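Regulatory protein of LacI family (Chloroflexus aggregans, PDB 3BBL) probably acts as a DNA-binding transcriptional regulator of the LacI family, with a periplasmic-binding-protein-like domain that, as in relatives, would sense a small effector. Local coordinates at residues I243-R248 and I268-S273; F93-P98 and W104-G109. All blocks are in the same frame, centred on the assembly; numbering follows the deposited sequence.

Contact 1 (I243-R248 and I268-S273); sequences IAEAGR and ILLQPS
With chi1 at -55°, CG of L270 lies anti to the carbonyl carbon, and its branched end is carried off the strand onto the first turn of helix 243-258. From the helix, E245 answers with an extended chain, CG anti to the backbone N (chi1 175°), whose outer part, from CG to the carboxylate, crosses the leucine at a slant. The two methyls share the work. CD1 presses on the backbone, 3.6 Å from CA of A246, and also touches CG of E245 at 3.8 Å; CD2 turns to the carboxylate end, 4.0 Å from CD of E245. Alanine suits its place because CB, 3.9 Å from L270 CD1, is small enough to let the leucine reach the helix itself. The glutamate lends CG and the flank of its carboxylate to L270 while OE2 forms a long salt bridge with NH2 of R248, one turn on. An alanine in place of E245 would probably leave CD2 of L270 without its cover from the helix and deprive R248 of this acidic mate. I107 and P242 also touch L270, and F93 meets A246: this is a helix packed on a central sheet, as in the Rossmann-like alpha/beta subdomains of periplasmic-binding-protein-like folds.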
ATOM      1  N   ILE A 243       8.017  -0.590 -10.871  1.00 24.21           N
ATOM      2  CA  ILE A 243       7.533  -1.857 -10.351  1.00 25.83           C
ATOM      3  C   ILE A 243       6.560  -2.570 -11.283  1.00 26.96           C
ATOM      4  O   ILE A 243       6.624  -3.790 -11.420  1.00 27.09           O
ATOM      5  CB  ILE A 243       6.873  -1.657  -8.961  1.00 25.40           C
ATOM      6  CG1 ILE A 243       7.872  -0.975  -8.018  1.00 24.75           C
ATOM      7  CG2 ILE A 243       6.413  -3.000  -8.380  1.00 22.87           C
ATOM      8  CD1 ILE A 243       9.231  -1.668  -7.952  1.00 22.83           C
ATOM      9  N   ALA A 244       5.668  -1.820 -11.922  1.00 27.25           N
ATOM     10  CA  ALA A 244       4.715  -2.438 -12.836  1.00 29.17           C
ATOM     11  C   ALA A 244       5.465  -3.068 -14.008  1.00 29.18           C
ATOM     12  O   ALA A 244       5.222  -4.221 -14.359  1.00 27.82           O
ATOM     13  CB  ALA A 244       3.708  -1.406 -13.342  1.00 27.32           C
ATOM     14  N   GLU A 245       6.388  -2.314 -14.597  1.00 30.56           N
ATOM     15  CA  GLU A 245       7.163  -2.820 -15.724  1.00 32.30           C
ATOM     16  C   GLU A 245       7.970  -4.049 -15.315  1.00 32.25           C
ATOM     17  O   GLU A 245       8.077  -5.016 -16.068  1.00 34.09           O
ATOM     18  CB  GLU A 245       8.089  -1.731 -16.272  1.00 33.61           C
ATOM     19  CG  GLU A 245       9.020  -2.218 -17.375  1.00 40.91           C
ATOM     20  CD  GLU A 245       9.866  -1.106 -17.998  1.00 46.22           C
ATOM     21  OE1 GLU A 245      10.287  -0.179 -17.260  1.00 48.28           O
ATOM     22  OE2 GLU A 245      10.125  -1.165 -19.227  1.00 47.85           O
ATOM     23  N   ALA A 246       8.533  -4.017 -14.114  1.00 31.00           N
ATOM     24  CA  ALA A 246       9.307  -5.142 -13.627  1.00 30.53           C
ATOM     25  C   ALA A 246       8.407  -6.371 -13.512  1.00 30.93           C
ATOM     26  O   ALA A 246       8.830  -7.495 -13.781  1.00 29.09           O
ATOM     27  CB  ALA A 246       9.919  -4.806 -12.271  1.00 29.71           C
ATOM     28  N   GLY A 247       7.164  -6.150 -13.108  1.00 30.78           N
ATOM     29  CA  GLY A 247       6.229  -7.247 -12.975  1.00 32.70           C
ATOM     30  C   GLY A 247       5.967  -7.856 -14.335  1.00 33.98           C
ATOM     31  O   GLY A 247       6.022  -9.064 -14.509  1.00 33.89           O
ATOM     32  N   ARG A 248       5.690  -7.000 -15.308  1.00 34.75           N
ATOM     33  CA  ARG A 248       5.423  -7.435 -16.666  1.00 35.64           C
ATOM     34  C   ARG A 248       6.616  -8.196 -17.240  1.00 34.92           C
ATOM     35  O   ARG A 248       6.446  -9.218 -17.893  1.00 33.64           O
ATOM     36  CB  ARG A 248       5.094  -6.216 -17.541  1.00 37.49           C
ATOM     37  CG  ARG A 248       5.016  -6.511 -19.035  1.00 41.98           C
ATOM     38  CD  ARG A 248       4.489  -5.324 -19.826  1.00 45.43           C
ATOM     39  NE  ARG A 248       5.420  -4.194 -19.871  1.00 48.87           N
ATOM     40  CZ  ARG A 248       6.571  -4.187 -20.539  1.00 49.84           C
ATOM     41  NH1 ARG A 248       6.952  -5.257 -21.230  1.00 48.82           N
ATOM     42  NH2 ARG A 248       7.338  -3.101 -20.523  1.00 51.01           N
ATOM     43  N   ILE A 268      17.445  -8.856 -16.968  1.00 38.56           N
ATOM     44  CA  ILE A 268      16.832  -7.589 -17.324  1.00 36.19           C
ATOM     45  C   ILE A 268      16.985  -6.569 -16.206  1.00 35.59           C
ATOM     46  O   ILE A 268      16.458  -6.743 -15.105  1.00 34.88           O
ATOM     47  CB  ILE A 268      15.342  -7.787 -17.674  1.00 36.43           C
ATOM     48  CG1 ILE A 268      15.225  -8.760 -18.852  1.00 36.42           C
ATOM     49  CG2 ILE A 268      14.706  -6.457 -18.040  1.00 34.57           C
ATOM     50  CD1 ILE A 268      13.809  -9.155 -19.191  1.00 37.31           C
ATOM     51  N   LEU A 269      17.732  -5.507 -16.503  1.00 33.78           N
ATOM     52  CA  LEU A 269      17.990  -4.440 -15.542  1.00 31.79           C
ATOM     53  C   LEU A 269      17.253  -3.176 -15.942  1.00 30.81           C
ATOM     54  O   LEU A 269      17.534  -2.592 -16.981  1.00 30.42           O
ATOM     55  CB  LEU A 269      19.490  -4.150 -15.458  1.00 30.33           C
ATOM     56  CG  LEU A 269      19.909  -3.064 -14.468  1.00 29.47           C
ATOM     57  CD1 LEU A 269      19.577  -3.503 -13.052  1.00 27.46           C
ATOM     58  CD2 LEU A 269      21.396  -2.788 -14.608  1.00 27.55           C
ATOM     59  N   LEU A 270      16.307  -2.761 -15.108  1.00 30.23           N
ATOM     60  CA  LEU A 270      15.520  -1.567 -15.371  1.00 29.51           C
ATOM     61  C   LEU A 270      16.066  -0.367 -14.598  1.00 29.64           C
ATOM     62  O   LEU A 270      16.593  -0.509 -13.496  1.00 30.06           O
ATOM     63  CB  LEU A 270      14.063  -1.811 -14.978  1.00 30.35           C
ATOM     64  CG  LEU A 270      13.389  -3.018 -15.631  1.00 31.59           C
ATOM     65  CD1 LEU A 270      11.970  -3.148 -15.115  1.00 32.02           C
ATOM     66  CD2 LEU A 270      13.388  -2.857 -17.139  1.00 31.59           C
ATOM     67  N   GLN A 271      15.925   0.819 -15.178  1.00 29.24           N
ATOM     68  CA  GLN A 271      16.401   2.038 -14.549  1.00 28.82           C
ATOM     69  C   GLN A 271      15.310   2.776 -13.777  1.00 28.68           C
ATOM     70  O   GLN A 271      14.167   2.866 -14.225  1.00 28.24           O
ATOM     71  CB  GLN A 271      16.982   2.983 -15.605  1.00 28.95           C
ATOM     72  CG  GLN A 271      18.217   2.458 -16.303  1.00 30.30           C
ATOM     73  CD  GLN A 271      19.307   2.059 -15.327  1.00 33.19           C
ATOM     74  OE1 GLN A 271      19.692   0.891 -15.254  1.00 35.55           O
ATOM     75  NE2 GLN A 271      19.806   3.026 -14.565  1.00 32.50           N
ATOM     76  N   PRO A 272      15.650   3.298 -12.585  1.00 27.29           N
ATOM     77  CA  PRO A 272      14.654   4.033 -11.799  1.00 25.75           C
ATOM     78  C   PRO A 272      14.652   5.495 -12.260  1.00 26.08           C
ATOM     79  O   PRO A 272      15.475   5.895 -13.081  1.00 25.12           O
ATOM     80  CB  PRO A 272      15.162   3.872 -10.374  1.00 25.21           C
ATOM     81  CG  PRO A 272      16.649   3.906 -10.563  1.00 25.53           C
ATOM     82  CD  PRO A 272      16.851   3.012 -11.778  1.00 24.74           C
ATOM     83  N   SER A 273      13.724   6.286 -11.737  1.00 26.60           N
ATOM     84  CA  SER A 273      13.635   7.694 -12.095  1.00 27.88           C
ATOM     85  C   SER A 273      13.653   8.550 -10.846  1.00 27.11           C
ATOM     86  O   SER A 273      13.030   8.209  -9.848  1.00 28.00           O
ATOM     87  CB  SER A 273      12.341   7.981 -12.852  1.00 27.77           C
ATOM     88  OG  SER A 273      12.391   7.453 -14.160  1.00 34.61           O
TER

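Contact 2 (F93-P98 and W104-G109); sequences FGRSNP and WVDIDG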
ATOM      1  N   PHE A  93      13.113 -11.516  -8.971  1.00 28.60           N
ATOM      2  CA  PHE A  93      12.977 -10.068  -9.068  1.00 28.84           C
ATOM      3  C   PHE A  93      14.023  -9.548  -8.084  1.00 30.04           C
ATOM      4  O   PHE A  93      13.725  -9.313  -6.911  1.00 28.49           O
ATOM      5  CB  PHE A  93      11.585  -9.610  -8.626  1.00 27.64           C
ATOM      6  CG  PHE A  93      11.413  -8.108  -8.606  1.00 28.99           C
ATOM      7  CD1 PHE A  93      10.456  -7.515  -7.789  1.00 28.70           C
ATOM      8  CD2 PHE A  93      12.198  -7.284  -9.410  1.00 29.30           C
ATOM      9  CE1 PHE A  93      10.285  -6.135  -7.771  1.00 28.48           C
ATOM     10  CE2 PHE A  93      12.032  -5.898  -9.396  1.00 29.41           C
ATOM     11  CZ  PHE A  93      11.070  -5.324  -8.573  1.00 28.56           C
ATOM     12  N   GLY A  94      15.251  -9.398  -8.567  1.00 31.78           N
ATOM     13  CA  GLY A  94      16.339  -8.938  -7.725  1.00 35.27           C
ATOM     14  C   GLY A  94      17.515  -9.893  -7.805  1.00 37.19           C
ATOM     15  O   GLY A  94      17.334 -11.104  -7.750  1.00 38.51           O
ATOM     16  N   ARG A  95      18.720  -9.350  -7.937  1.00 38.73           N
ATOM     17  CA  ARG A  95      19.934 -10.156  -8.030  1.00 39.88           C
ATOM     18  C   ARG A  95      20.334 -10.785  -6.696  1.00 42.52           C
ATOM     19  O   ARG A  95      19.751 -10.486  -5.654  1.00 40.58           O
ATOM     20  CB  ARG A  95      21.083  -9.290  -8.551  1.00 38.43           C
ATOM     21  CG  ARG A  95      20.922  -8.856  -9.996  1.00 38.15           C
ATOM     22  CD  ARG A  95      21.592  -7.517 -10.253  1.00 36.52           C
ATOM     23  NE  ARG A  95      20.899  -6.436  -9.555  1.00 36.85           N
ATOM     24  CZ  ARG A  95      21.242  -5.156  -9.628  1.00 35.19           C
ATOM     25  NH1 ARG A  95      22.277  -4.789 -10.367  1.00 33.81           N
ATOM     26  NH2 ARG A  95      20.539  -4.241  -8.972  1.00 34.17           N
ATOM     27  N   SER A  96      21.333 -11.664  -6.744  1.00 46.26           N
ATOM     28  CA  SER A  96      21.840 -12.340  -5.555  1.00 51.84           C
ATOM     29  C   SER A  96      23.210 -12.938  -5.858  1.00 56.26           C
ATOM     30  O   SER A  96      23.340 -13.789  -6.739  1.00 57.71           O
ATOM     31  CB  SER A  96      20.883 -13.448  -5.125  1.00 49.90           C
ATOM     32  OG  SER A  96      21.378 -14.113  -3.978  1.00 51.41           O
ATOM     33  N   ASN A  97      24.233 -12.500  -5.131  1.00 60.72           N
ATOM     34  CA  ASN A  97      25.585 -13.004  -5.365  1.00 64.65           C
ATOM     35  C   ASN A  97      26.060 -12.686  -6.782  1.00 66.21           C
ATOM     36  O   ASN A  97      25.555 -13.245  -7.760  1.00 66.36           O
ATOM     37  CB  ASN A  97      25.639 -14.515  -5.146  1.00 66.52           C
ATOM     38  CG  ASN A  97      25.979 -14.883  -3.723  1.00 68.33           C
ATOM     39  OD1 ASN A  97      25.266 -14.520  -2.787  1.00 69.15           O
ATOM     40  ND2 ASN A  97      27.079 -15.612  -3.548  1.00 69.25           N
ATOM     41  N   PRO A  98      27.054 -11.794  -6.901  1.00 67.66           N
ATOM     42  CA  PRO A  98      27.635 -11.366  -8.176  1.00 68.38           C
ATOM     43  C   PRO A  98      27.636 -12.389  -9.317  1.00 68.48           C
ATOM     44  O   PRO A  98      26.720 -12.400 -10.136  1.00 68.19           O
ATOM     45  CB  PRO A  98      29.032 -10.922  -7.766  1.00 68.99           C
ATOM     46  CG  PRO A  98      28.747 -10.227  -6.466  1.00 68.45           C
ATOM     47  CD  PRO A  98      27.789 -11.192  -5.770  1.00 67.91           C
ATOM     48  N   TRP A 104      16.817 -13.223 -14.155  1.00 34.32           N
ATOM     49  CA  TRP A 104      16.335 -12.196 -13.247  1.00 30.78           C
ATOM     50  C   TRP A 104      16.000 -10.852 -13.858  1.00 30.23           C
ATOM     51  O   TRP A 104      16.473 -10.490 -14.942  1.00 28.40           O
ATOM     52  CB  TRP A 104      17.327 -11.966 -12.093  1.00 31.97           C
ATOM     53  CG  TRP A 104      18.746 -11.580 -12.489  1.00 32.71           C
ATOM     54  CD1 TRP A 104      19.853 -12.379 -12.431  1.00 32.95           C
ATOM     55  CD2 TRP A 104      19.207 -10.296 -12.941  1.00 30.70           C
ATOM     56  NE1 TRP A 104      20.973 -11.676 -12.810  1.00 32.18           N
ATOM     57  CE2 TRP A 104      20.607 -10.399 -13.129  1.00 31.15           C
ATOM     58  CE3 TRP A 104      18.577  -9.073 -13.203  1.00 30.40           C
ATOM     59  CZ2 TRP A 104      21.385  -9.321 -13.567  1.00 29.08           C
ATOM     60  CZ3 TRP A 104      19.354  -7.997 -13.640  1.00 29.18           C
ATOM     61  CH2 TRP A 104      20.745  -8.135 -13.818  1.00 29.00           C
ATOM     62  N   VAL A 105      15.153 -10.130 -13.134  1.00 28.90           N
ATOM     63  CA  VAL A 105      14.741  -8.786 -13.485  1.00 28.73           C
ATOM     64  C   VAL A 105      15.026  -7.995 -12.211  1.00 28.95           C
ATOM     65  O   VAL A 105      14.709  -8.450 -11.111  1.00 26.58           O
ATOM     66  CB  VAL A 105      13.233  -8.697 -13.797  1.00 29.96           C
ATOM     67  CG1 VAL A 105      12.847  -7.245 -14.058  1.00 27.75           C
ATOM     68  CG2 VAL A 105      12.889  -9.559 -15.006  1.00 29.03           C
ATOM     69  N   ASP A 106      15.639  -6.826 -12.355  1.00 29.12           N
ATOM     70  CA  ASP A 106      15.947  -6.004 -11.199  1.00 28.21           C
ATOM     71  C   ASP A 106      15.995  -4.527 -11.541  1.00 28.34           C
ATOM     72  O   ASP A 106      16.115  -4.146 -12.703  1.00 27.46           O
ATOM     73  CB  ASP A 106      17.289  -6.421 -10.591  1.00 28.34           C
ATOM     74  CG  ASP A 106      17.422  -6.003  -9.137  1.00 28.90           C
ATOM     75  OD1 ASP A 106      16.543  -5.273  -8.647  1.00 29.64           O
ATOM     76  OD2 ASP A 106      18.402  -6.403  -8.483  1.00 28.68           O
ATOM     77  N   ILE A 107      15.889  -3.702 -10.508  1.00 27.59           N
ATOM     78  CA  ILE A 107      15.948  -2.262 -10.663  1.00 27.05           C
ATOM     79  C   ILE A 107      17.382  -1.852 -10.332  1.00 26.80           C
ATOM     80  O   ILE A 107      17.975  -2.367  -9.386  1.00 26.47           O
ATOM     81  CB  ILE A 107      14.982  -1.557  -9.683  1.00 25.63           C
ATOM     82  CG1 ILE A 107      13.581  -2.175  -9.788  1.00 26.61           C
ATOM     83  CG2 ILE A 107      14.939  -0.064  -9.979  1.00 25.13           C
ATOM     84  CD1 ILE A 107      12.973  -2.146 -11.188  1.00 22.93           C
ATOM     85  N   ASP A 108      17.944  -0.938 -11.117  1.00 25.89           N
ATOM     86  CA  ASP A 108      19.306  -0.471 -10.882  1.00 26.86           C
ATOM     87  C   ASP A 108      19.313   0.494  -9.684  1.00 26.63           C
ATOM     88  O   ASP A 108      19.275   1.712  -9.857  1.00 25.44           O
ATOM     89  CB  ASP A 108      19.841   0.241 -12.133  1.00 26.66           C
ATOM     90  CG  ASP A 108      21.339   0.512 -12.063  1.00 28.97           C
ATOM     91  OD1 ASP A 108      21.902   0.518 -10.947  1.00 30.68           O
ATOM     92  OD2 ASP A 108      21.950   0.735 -13.130  1.00 31.40           O
ATOM     93  N   GLY A 109      19.349  -0.065  -8.475  1.00 25.45           N
ATOM     94  CA  GLY A 109      19.365   0.749  -7.274  1.00 25.37           C
ATOM     95  C   GLY A 109      20.514   1.744  -7.267  1.00 26.06           C
ATOM     96  O   GLY A 109      20.330   2.930  -6.976  1.00 25.87           O
TER
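Parallel strand 90-93 ends here beside strand 104-107, and R95, in the loop that leaves it, reaches D106. F93 bridges V105, and the two side chains share the sheet face that packs on helix 243-258. The phenyl ring, with CG anti to the backbone N (chi1 176°), sets its edge against the V105 carbonyl, CD2 lying 3.2 Å from V105 O in the ring plane, while CE2 touches CG1 of I107. V105 bonds to the residues on both sides of F93, A92 and G94, and the bond from G94 N to V105 O is weak. Glycine fits position 94 because, at its backbone angles, a CB would jam against the F93 carbonyl oxygen. G94 CA packs 3.4 Å from OD2 of D106.

That oxygen is the focus of the contact. R95 N donates to D106 OD2 at 3.0 Å and R95 NE at 2.7 Å, from opposite faces of the carboxylate plane; NH2 of R95 adds a weak third bond. The guanidinium stands at 90° to the carboxylate but keeps OD2 at its own edge. In periplasmic-binding-protein-like domains such strand ends border the cleft between the two subdomains, and R138, from helix 138-153, makes a further salt bridge to OD2, so several donors probably stabilise its negative charge. The bend of R95 at chi3 (-68°) turns its head to D106 after the methylenes have crossed W104. There CG sits over the indole face, 3.5 Å from the six-membered ring centroid, a CH-pi contact; a broad aromatic suits this long aliphatic stem, and H267 stacks with the indole too. Past the strand, D108 is the N-cap of helix 109-123, its OD1 accepting from A111 N.

Contact 2 closes before contact 1 opens along the chain, yet their centres lie 11 Å apart because strands 104-107 and 267-275 are neighbours in one sheet. The two strands run parallel and are joined by backbone bonds: W104 O with I268 N, and D108 N with L270 O, each probable at 2.8 Å. Helix 243-258 ties them further, since F93 of contact 2 rests on A246 of contact 1. Both contacts lie at the side of their subdomain that faces the crossovers, where the chain probably passes between the two subdomains three times, as in relatives: after 104-107, back just before helix 243-258, and out again through 267-275.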